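Local coordinates for protein aromatic-amino-acid transaminase TyrB (Burkholderia cenocepacia K56-2Valvano, PDB 4WD2) that probably transfers the amino group of aromatic amino acids to 2-oxo acids, using pyridoxal phosphate held on a lysine as an internal aldimine, at residues A[77-87]-A[98-107]; A[89-97]-A[235-243]. One frame throughout, in Å; residues are numbered along the deposited sequence.

Interaction 1 of 2, residues A[77-87]-A[98-107]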
loop_
_atom_site.group_PDB
_atom_site.type_symbol
_atom_site.label_atom_id
_atom_site.label_comp_id
_atom_site.label_asym_id
_atom_site.label_seq_id
_atom_site.Cartn_x
_atom_site.Cartn_y
_atom_site.Cartn_z
ATOM N N VAL A 77 4.416 6.288 -9.369
ATOM C CA VAL A 77 3.792 7.491 -8.813
ATOM C C VAL A 77 2.277 7.485 -8.979
ATOM O O VAL A 77 1.601 8.405 -8.546
ATOM C CB VAL A 77 4.359 8.771 -9.461
ATOM C CG1 VAL A 77 5.823 8.930 -9.106
ATOM C CG2 VAL A 77 4.169 8.730 -10.971
ATOM N N GLY A 78 1.743 6.445 -9.609
ATOM C CA GLY A 78 0.308 6.338 -9.802
ATOM C C GLY A 78 -0.217 6.975 -11.072
ATOM O O GLY A 78 0.541 7.356 -11.968
ATOM N N LEU A 79 -1.539 7.085 -11.138
ATOM C CA LEU A 79 -2.245 7.603 -12.307
ATOM C C LEU A 79 -1.969 9.092 -12.548
ATOM O O LEU A 79 -2.143 9.913 -11.646
ATOM C CB LEU A 79 -3.747 7.363 -12.133
ATOM C CG LEU A 79 -4.660 7.327 -13.356
ATOM C CD1 LEU A 79 -4.292 6.153 -14.249
ATOM C CD2 LEU A 79 -6.126 7.240 -12.916
ATOM N N ALA A 80 -1.561 9.432 -13.770
ATOM C CA ALA A 80 -1.185 10.801 -14.111
ATOM C C ALA A 80 -2.333 11.785 -13.924
ATOM O O ALA A 80 -2.131 12.887 -13.414
ATOM C CB ALA A 80 -0.671 10.867 -15.546
ATOM N N ALA A 81 -3.530 11.390 -14.352
ATOM C CA ALA A 81 -4.711 12.235 -14.229
ATOM C C ALA A 81 -5.070 12.473 -12.763
ATOM O O ALA A 81 -5.459 13.581 -12.386
ATOM C CB ALA A 81 -5.888 11.617 -14.973
ATOM N N TYR A 82 -4.930 11.436 -11.941
ATOM C CA TYR A 82 -5.145 11.547 -10.495
ATOM C C TYR A 82 -4.178 12.549 -9.855
ATOM O O TYR A 82 -4.603 13.457 -9.136
ATOM C CB TYR A 82 -4.993 10.173 -9.835
ATOM C CG TYR A 82 -5.143 10.111 -8.321
ATOM C CD1 TYR A 82 -4.059 10.347 -7.477
ATOM C CD2 TYR A 82 -6.354 9.751 -7.739
ATOM C CE1 TYR A 82 -4.189 10.258 -6.097
ATOM C CE2 TYR A 82 -6.491 9.657 -6.364
ATOM C CZ TYR A 82 -5.407 9.907 -5.548
ATOM O OH TYR A 82 -5.549 9.807 -4.183
ATOM N N ARG A 83 -2.882 12.367 -10.110
ATOM C CA ARG A 83 -1.836 13.255 -9.585
ATOM C C ARG A 83 -2.097 14.728 -9.909
ATOM O O ARG A 83 -1.957 15.610 -9.052
ATOM C CB ARG A 83 -0.466 12.851 -10.145
ATOM C CG ARG A 83 0.006 11.471 -9.740
ATOM C CD ARG A 83 1.175 11.039 -10.607
ATOM N NE ARG A 83 2.223 12.050 -10.618
ATOM C CZ ARG A 83 2.914 12.403 -11.693
ATOM N NH1 ARG A 83 2.679 11.819 -12.864
ATOM N NH2 ARG A 83 3.849 13.338 -11.594
ATOM N N ASP A 84 -2.476 14.991 -11.152
ATOM C CA ASP A 84 -2.730 16.363 -11.568
ATOM C C ASP A 84 -3.966 16.936 -10.887
ATOM O O ASP A 84 -3.970 18.092 -10.452
ATOM C CB ASP A 84 -2.884 16.442 -13.079
ATOM C CG ASP A 84 -3.188 17.838 -13.542
ATOM O OD1 ASP A 84 -2.256 18.667 -13.543
ATOM O OD2 ASP A 84 -4.355 18.111 -13.891
ATOM N N ALA A 85 -5.014 16.124 -10.798
ATOM C CA ALA A 85 -6.252 16.538 -10.146
ATOM C C ALA A 85 -6.011 16.803 -8.664
ATOM O O ALA A 85 -6.477 17.797 -8.118
ATOM C CB ALA A 85 -7.326 15.485 -10.326
ATOM N N VAL A 86 -5.281 15.905 -8.016
ATOM C CA VAL A 86 -4.965 16.062 -6.603
ATOM C C VAL A 86 -4.144 17.319 -6.344
ATOM O O VAL A 86 -4.413 18.061 -5.400
ATOM C CB VAL A 86 -4.209 14.836 -6.072
ATOM C CG1 VAL A 86 -3.628 15.113 -4.693
ATOM C CG2 VAL A 86 -5.138 13.650 -6.034
ATOM N N GLN A 87 -3.145 17.560 -7.190
ATOM C CA GLN A 87 -2.278 18.722 -7.023
ATOM C C GLN A 87 -3.071 20.020 -7.171
ATOM O O GLN A 87 -2.903 20.968 -6.395
ATOM C CB GLN A 87 -1.133 18.676 -8.030
ATOM C CG GLN A 87 -0.053 19.697 -7.760
ATOM C CD GLN A 87 0.938 19.766 -8.884
ATOM O OE1 GLN A 87 0.790 20.561 -9.810
ATOM N NE2 GLN A 87 1.950 18.921 -8.822
ATOM N N ARG A 98 2.578 25.459 -8.752
ATOM C CA ARG A 98 2.071 24.471 -9.700
ATOM C C ARG A 98 2.451 24.857 -11.123
ATOM O O ARG A 98 2.905 24.021 -11.897
ATOM C CB ARG A 98 0.555 24.328 -9.557
ATOM C CG ARG A 98 -0.167 23.669 -10.715
ATOM C CD ARG A 98 -1.598 23.330 -10.293
ATOM N NE ARG A 98 -2.412 22.811 -11.393
ATOM C CZ ARG A 98 -2.380 21.559 -11.843
ATOM N NH1 ARG A 98 -1.552 20.667 -11.309
ATOM N NH2 ARG A 98 -3.170 21.200 -12.845
ATOM N N ALA A 99 2.295 26.132 -11.463
ATOM C CA ALA A 99 2.607 26.595 -12.817
ATOM C C ALA A 99 4.103 26.501 -13.115
ATOM O O ALA A 99 4.500 26.252 -14.257
ATOM C CB ALA A 99 2.114 28.024 -13.019
ATOM N N ALA A 100 4.926 26.682 -12.084
ATOM C CA ALA A 100 6.382 26.677 -12.244
ATOM C C ALA A 100 6.992 25.277 -12.106
ATOM O O ALA A 100 8.217 25.117 -12.130
ATOM C CB ALA A 100 7.018 27.621 -11.243
ATOM N N GLY A 101 6.143 24.267 -11.967
ATOM C CA GLY A 101 6.609 22.895 -11.868
ATOM C C GLY A 101 7.448 22.577 -10.640
ATOM O O GLY A 101 8.287 21.667 -10.674
ATOM N N ARG A 102 7.216 23.314 -9.558
ATOM C CA ARG A 102 7.984 23.149 -8.326
ATOM C C ARG A 102 7.404 22.112 -7.371
ATOM O O ARG A 102 7.920 21.935 -6.271
ATOM C CB ARG A 102 8.088 24.481 -7.586
ATOM C CG ARG A 102 8.970 25.510 -8.255
ATOM C CD ARG A 102 9.205 26.698 -7.332
ATOM N NE ARG A 102 8.031 27.567 -7.213
ATOM C CZ ARG A 102 7.872 28.702 -7.892
ATOM N NH1 ARG A 102 8.813 29.105 -8.741
ATOM N NH2 ARG A 102 6.776 29.438 -7.724
ATOM N N ILE A 103 6.331 21.438 -7.779
ATOM C CA ILE A 103 5.660 20.475 -6.903
ATOM C C ILE A 103 5.714 19.051 -7.442
ATOM O O ILE A 103 5.194 18.776 -8.516
ATOM C CB ILE A 103 4.174 20.832 -6.693
ATOM C CG1 ILE A 103 4.006 22.273 -6.218
ATOM C CG2 ILE A 103 3.532 19.884 -5.687
ATOM C CD1 ILE A 103 2.551 22.694 -6.154
ATOM N N ALA A 104 6.339 18.146 -6.697
ATOM C CA ALA A 104 6.285 16.727 -7.031
ATOM C C ALA A 104 5.090 16.084 -6.335
ATOM O O ALA A 104 5.028 16.072 -5.109
ATOM C CB ALA A 104 7.590 16.020 -6.630
ATOM N N THR A 105 4.145 15.561 -7.117
ATOM C CA THR A 105 2.958 14.900 -6.568
ATOM C C THR A 105 2.813 13.448 -7.041
ATOM O O THR A 105 2.967 13.150 -8.231
ATOM C CB THR A 105 1.668 15.662 -6.942
ATOM O OG1 THR A 105 1.709 16.976 -6.379
ATOM C CG2 THR A 105 0.432 14.934 -6.415
ATOM N N LEU A 106 2.528 12.548 -6.103
ATOM C CA LEU A 106 2.210 11.165 -6.443
ATOM C C LEU A 106 1.005 10.640 -5.667
ATOM O O LEU A 106 0.656 11.144 -4.594
ATOM C CB LEU A 106 3.413 10.246 -6.197
ATOM C CG LEU A 106 3.811 9.971 -4.745
ATOM C CD1 LEU A 106 4.401 8.574 -4.613
ATOM C CD2 LEU A 106 4.800 11.017 -4.254
ATOM N N GLN A 107 0.383 9.611 -6.232
ATOM C CA GLN A 107 -0.723 8.895 -5.620
ATOM C C GLN A 107 -0.221 8.007 -4.488
ATOM O O GLN A 107 0.813 7.356 -4.615
ATOM C CB GLN A 107 -1.445 8.061 -6.676
ATOM C CG GLN A 107 -2.522 7.132 -6.157
ATOM C CD GLN A 107 -2.966 6.145 -7.220
ATOM O OE1 GLN A 107 -2.802 6.394 -8.413
ATOM N NE2 GLN A 107 -3.519 5.013 -6.790
HETATM O O HOH W 1 4.268 15.791 -10.003
HETATM O O HOH W 2 2.593 21.272 -11.516
#
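Gln87 reaches Thr105 and Arg98 because its CG stands anti to the backbone N (chi1 -169°) and the chain runs on extended. The two ends of its amide then go to different partners. Gln87 NE2 gives a nearly straight bond to Thr105 OG1 at 3.1 Å, with the hydroxyl in the amide plane; Thr105 OG1 also bonds Ser267. Gln87 OE1 takes Arg98 NH1 at 2.8 Å, from above the amide plane. Water 2 joins the same OE1 to Arg98 O. The extended Arg98 also grips Asp84 end-on. In this salt bridge Arg98 NH2 and NH1 both go to Asp84 OD1, from the same face of the carboxylate, and NH2 is the nearer at 2.8 Å.

Arg83 bends at chi3 (52°), which turns NE to Thr105 O at 2.7 Å. That oxygen lies in the guanidinium plane, and Val77 CG2 rests on one face. Water 1 links Arg83 NH2 to Thr105 N.

At the start of the helix, Gln107 OE1 receives Leu79 N at 3.1 Å, while Gln107 N bonds Val77 O at 2.9 Å. Tyr82 CE1 packs on Gln107 CG at 3.5 Å. Gln107 NE2 is held by Gln295 O, and Tyr82 OH by Gly264 O. Helix 80-91 thus packs across strand 103-108, an outermost strand of the mixed sheet in the large domain of a fold type I aminotransferase.

Interaction 2 of 2, residues A[89-97]-A[235-243]; sequences LVFGADHPA and AVRELARRG
The Arg237 guanidinium lies with one face over the Phe91-Gly92 peptide, where Gly92 N is offset toward its rim. Val90 O sits at its edge, in plane. Arg237 NE bonds Val90 O at 3.0 Å, almost straight at 170°, though it meets the carbonyl from above its plane. NH2 adds a weak bond to Leu89 O, which Gln223 also reaches. NH1 turns to Asp230 in a salt bridge. The side chain is extended from CG to NE and carries its charge to the carbonyls of Leu89 and Val90, in the last turn of helix 80-91. The positive group would suit the negative end of the helix dipole.

The His95 ring is used through both nitrogens, at its edge. His95 NE2 donates to Arg237 O at 2.9 Å, in the carbonyl plane and on a lone pair. His95 ND1 accepts from Ala97 N at 3.0 Å, capping helix 96-99. Together the two bonds fix the rotation of the ring. Arg237 O also takes the helical bond from Arg241 N. Ala240 CB lies 3.4 Å from His95 CE1, and Arg241 CG packs near NE2.

The Phe91 ring has Val90 CG1 over one face. Val236 CG1 meets Phe91 CE2 at 3.4 Å, approaching obliquely. Val236 also touches Val218, and Ala240 touches Val269. Gly92 leaves the helix with positive phi and starts a type I beta turn that ends at His95. The contact is the packing of a C-terminal helix end and an N-capped short helix against helix 234-241, beside the central sheet of the large aminotransferase domain.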
loop_
_atom_site.group_PDB
_atom_site.type_symbol
_atom_site.label_atom_id
_atom_site.label_comp_id
_atom_site.label_asym_id
_atom_site.label_seq_id
_atom_site.Cartn_x
_atom_site.Cartn_y
_atom_site.Cartn_z
ATOM N N LEU A 89 -6.376 20.333 -6.725
ATOM C CA LEU A 89 -7.310 20.434 -5.609
ATOM C C LEU A 89 -6.639 20.988 -4.360
ATOM O O LEU A 89 -7.194 21.842 -3.673
ATOM C CB LEU A 89 -7.919 19.066 -5.298
ATOM C CG LEU A 89 -8.732 18.969 -4.007
ATOM C CD1 LEU A 89 -10.007 19.803 -4.089
ATOM C CD2 LEU A 89 -9.064 17.513 -3.721
ATOM N N VAL A 90 -5.441 20.494 -4.068
ATOM C CA VAL A 90 -4.737 20.874 -2.848
ATOM C C VAL A 90 -4.172 22.295 -2.890
ATOM O O VAL A 90 -4.325 23.049 -1.932
ATOM C CB VAL A 90 -3.591 19.894 -2.541
ATOM C CG1 VAL A 90 -2.733 20.408 -1.381
ATOM C CG2 VAL A 90 -4.150 18.522 -2.213
ATOM N N PHE A 91 -3.521 22.662 -3.991
ATOM C CA PHE A 91 -2.826 23.948 -4.056
ATOM C C PHE A 91 -3.641 25.032 -4.754
ATOM O O PHE A 91 -3.310 26.218 -4.669
ATOM C CB PHE A 91 -1.475 23.792 -4.766
ATOM C CG PHE A 91 -0.501 22.909 -4.031
ATOM C CD1 PHE A 91 -0.477 21.540 -4.257
ATOM C CD2 PHE A 91 0.392 23.449 -3.120
ATOM C CE1 PHE A 91 0.409 20.725 -3.579
ATOM C CE2 PHE A 91 1.290 22.633 -2.441
ATOM C CZ PHE A 91 1.293 21.271 -2.668
ATOM N N GLY A 92 -4.703 24.624 -5.437
ATOM C CA GLY A 92 -5.453 25.529 -6.281
ATOM C C GLY A 92 -4.874 25.475 -7.678
ATOM O O GLY A 92 -3.649 25.466 -7.852
ATOM N N ALA A 93 -5.756 25.430 -8.673
ATOM C CA ALA A 93 -5.365 25.366 -10.077
ATOM C C ALA A 93 -4.375 26.455 -10.469
ATOM O O ALA A 93 -3.457 26.209 -11.257
ATOM C CB ALA A 93 -6.609 25.452 -10.972
ATOM N N ASP A 94 -4.559 27.656 -9.926
ATOM C CA ASP A 94 -3.760 28.806 -10.340
ATOM C C ASP A 94 -2.500 29.021 -9.496
ATOM O O ASP A 94 -1.864 30.079 -9.581
ATOM C CB ASP A 94 -4.618 30.078 -10.304
ATOM C CG ASP A 94 -5.015 30.490 -8.886
ATOM O OD1 ASP A 94 -4.875 29.676 -7.948
ATOM O OD2 ASP A 94 -5.477 31.641 -8.711
ATOM N N HIS A 95 -2.139 28.038 -8.675
ATOM C CA HIS A 95 -1.025 28.243 -7.760
ATOM C C HIS A 95 0.276 28.402 -8.539
ATOM O O HIS A 95 0.544 27.627 -9.452
ATOM C CB HIS A 95 -0.907 27.099 -6.761
ATOM C CG HIS A 95 -0.110 27.460 -5.552
ATOM N ND1 HIS A 95 1.254 27.682 -5.599
ATOM C CD2 HIS A 95 -0.479 27.670 -4.268
ATOM C CE1 HIS A 95 1.685 28.002 -4.396
ATOM N NE2 HIS A 95 0.654 27.997 -3.566
ATOM N N PRO A 96 1.074 29.429 -8.202
ATOM C CA PRO A 96 2.316 29.688 -8.943
ATOM C C PRO A 96 3.332 28.543 -8.850
ATOM O O PRO A 96 4.072 28.313 -9.796
ATOM C CB PRO A 96 2.864 30.962 -8.281
ATOM C CG PRO A 96 2.178 31.035 -6.946
ATOM C CD PRO A 96 0.813 30.468 -7.194
ATOM N N ALA A 97 3.365 27.837 -7.727
ATOM C CA ALA A 97 4.281 26.713 -7.574
ATOM C C ALA A 97 3.877 25.569 -8.493
ATOM O O ALA A 97 4.723 24.797 -8.951
ATOM C CB ALA A 97 4.322 26.245 -6.131
ATOM N N ALA A 235 -2.717 26.903 4.762
ATOM C CA ALA A 235 -1.362 26.694 5.266
ATOM C C ALA A 235 -0.450 26.137 4.176
ATOM O O ALA A 235 0.685 26.581 4.010
ATOM C CB ALA A 235 -1.377 25.763 6.465
ATOM N N VAL A 236 -0.964 25.162 3.431
ATOM C CA VAL A 236 -0.224 24.541 2.347
ATOM C C VAL A 236 0.052 25.546 1.231
ATOM O O VAL A 236 1.180 25.662 0.750
ATOM C CB VAL A 236 -0.994 23.322 1.780
ATOM C CG1 VAL A 236 -0.349 22.826 0.515
ATOM C CG2 VAL A 236 -1.053 22.202 2.820
ATOM N N ARG A 237 -0.984 26.277 0.831
ATOM C CA ARG A 237 -0.878 27.210 -0.283
ATOM C C ARG A 237 0.019 28.399 0.067
ATOM O O ARG A 237 0.780 28.871 -0.778
ATOM C CB ARG A 237 -2.273 27.680 -0.715
ATOM C CG ARG A 237 -3.156 26.542 -1.200
ATOM C CD ARG A 237 -4.525 27.002 -1.736
ATOM N NE ARG A 237 -5.344 25.842 -2.087
ATOM C CZ ARG A 237 -6.580 25.895 -2.577
ATOM N NH1 ARG A 237 -7.171 27.055 -2.792
ATOM N NH2 ARG A 237 -7.227 24.776 -2.852
ATOM N N GLU A 238 -0.056 28.874 1.311
ATOM C CA GLU A 238 0.781 29.998 1.734
ATOM C C GLU A 238 2.256 29.588 1.896
ATOM O O GLU A 238 3.152 30.347 1.527
ATOM C CB GLU A 238 0.242 30.611 3.033
ATOM C CG GLU A 238 0.975 31.866 3.499
ATOM C CD GLU A 238 0.808 33.055 2.554
ATOM O OE1 GLU A 238 0.026 32.966 1.586
ATOM O OE2 GLU A 238 1.464 34.094 2.781
ATOM N N LEU A 239 2.508 28.392 2.425
ATOM C CA LEU A 239 3.874 27.859 2.472
ATOM C C LEU A 239 4.483 27.785 1.071
ATOM O O LEU A 239 5.622 28.213 0.845
ATOM C CB LEU A 239 3.896 26.470 3.123
ATOM C CG LEU A 239 3.967 26.378 4.650
ATOM C CD1 LEU A 239 3.496 25.017 5.137
ATOM C CD2 LEU A 239 5.386 26.650 5.152
ATOM N N ALA A 240 3.705 27.261 0.128
ATOM C CA ALA A 240 4.163 27.110 -1.248
ATOM C C ALA A 240 4.325 28.449 -1.983
ATOM O O ALA A 240 5.262 28.614 -2.767
ATOM C CB ALA A 240 3.212 26.196 -2.015
ATOM N N ARG A 241 3.430 29.405 -1.741
ATOM C CA ARG A 241 3.582 30.726 -2.352
ATOM C C ARG A 241 4.873 31.407 -1.892
ATOM O O ARG A 241 5.476 32.196 -2.627
ATOM C CB ARG A 241 2.383 31.624 -2.028
ATOM C CG ARG A 241 1.179 31.454 -2.965
ATOM C CD ARG A 241 0.121 32.527 -2.705
ATOM N NE ARG A 241 -0.459 32.434 -1.363
ATOM C CZ ARG A 241 -1.565 31.749 -1.065
ATOM N NH1 ARG A 241 -2.216 31.084 -2.011
ATOM N NH2 ARG A 241 -2.020 31.725 0.184
ATOM N N ARG A 242 5.295 31.095 -0.673
ATOM C CA ARG A 242 6.456 31.750 -0.089
ATOM C C ARG A 242 7.733 30.956 -0.343
ATOM O O ARG A 242 8.809 31.320 0.131
ATOM C CB ARG A 242 6.235 31.967 1.414
ATOM C CG ARG A 242 5.173 33.031 1.710
ATOM C CD ARG A 242 4.973 33.250 3.206
ATOM N NE ARG A 242 6.219 33.629 3.870
ATOM C CZ ARG A 242 6.314 33.983 5.149
ATOM N NH1 ARG A 242 5.230 34.005 5.913
ATOM N NH2 ARG A 242 7.498 34.309 5.661
ATOM N N GLY A 243 7.602 29.867 -1.092
ATOM C CA GLY A 243 8.745 29.083 -1.530
ATOM C C GLY A 243 9.377 28.186 -0.480
ATOM O O GLY A 243 10.531 27.784 -0.612
#

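How the interactions relate
From the N terminus, the chain enters helix 80-91 in segment 77-87, leaves that helix within 89-97, starts helix 96-99 at the end of the same segment and goes on into strand 103-108. Interaction 1 closes this short loop, bringing 98-107 back beside 77-87. Interaction 2 closes a far longer one, because 235-243 follows 138 residues after 97. The segments alternate along the chain, so the two contacts cross. They share helices 80-91 and 96-99 and lie about 13 Å apart between centres. They also touch directly: Ile103 CD1 packs on Phe91 CG, and Arg102 N probably bonds Ala97 O. Together they tie helix 80-91 to an outermost strand of the sheet and to helix 234-241.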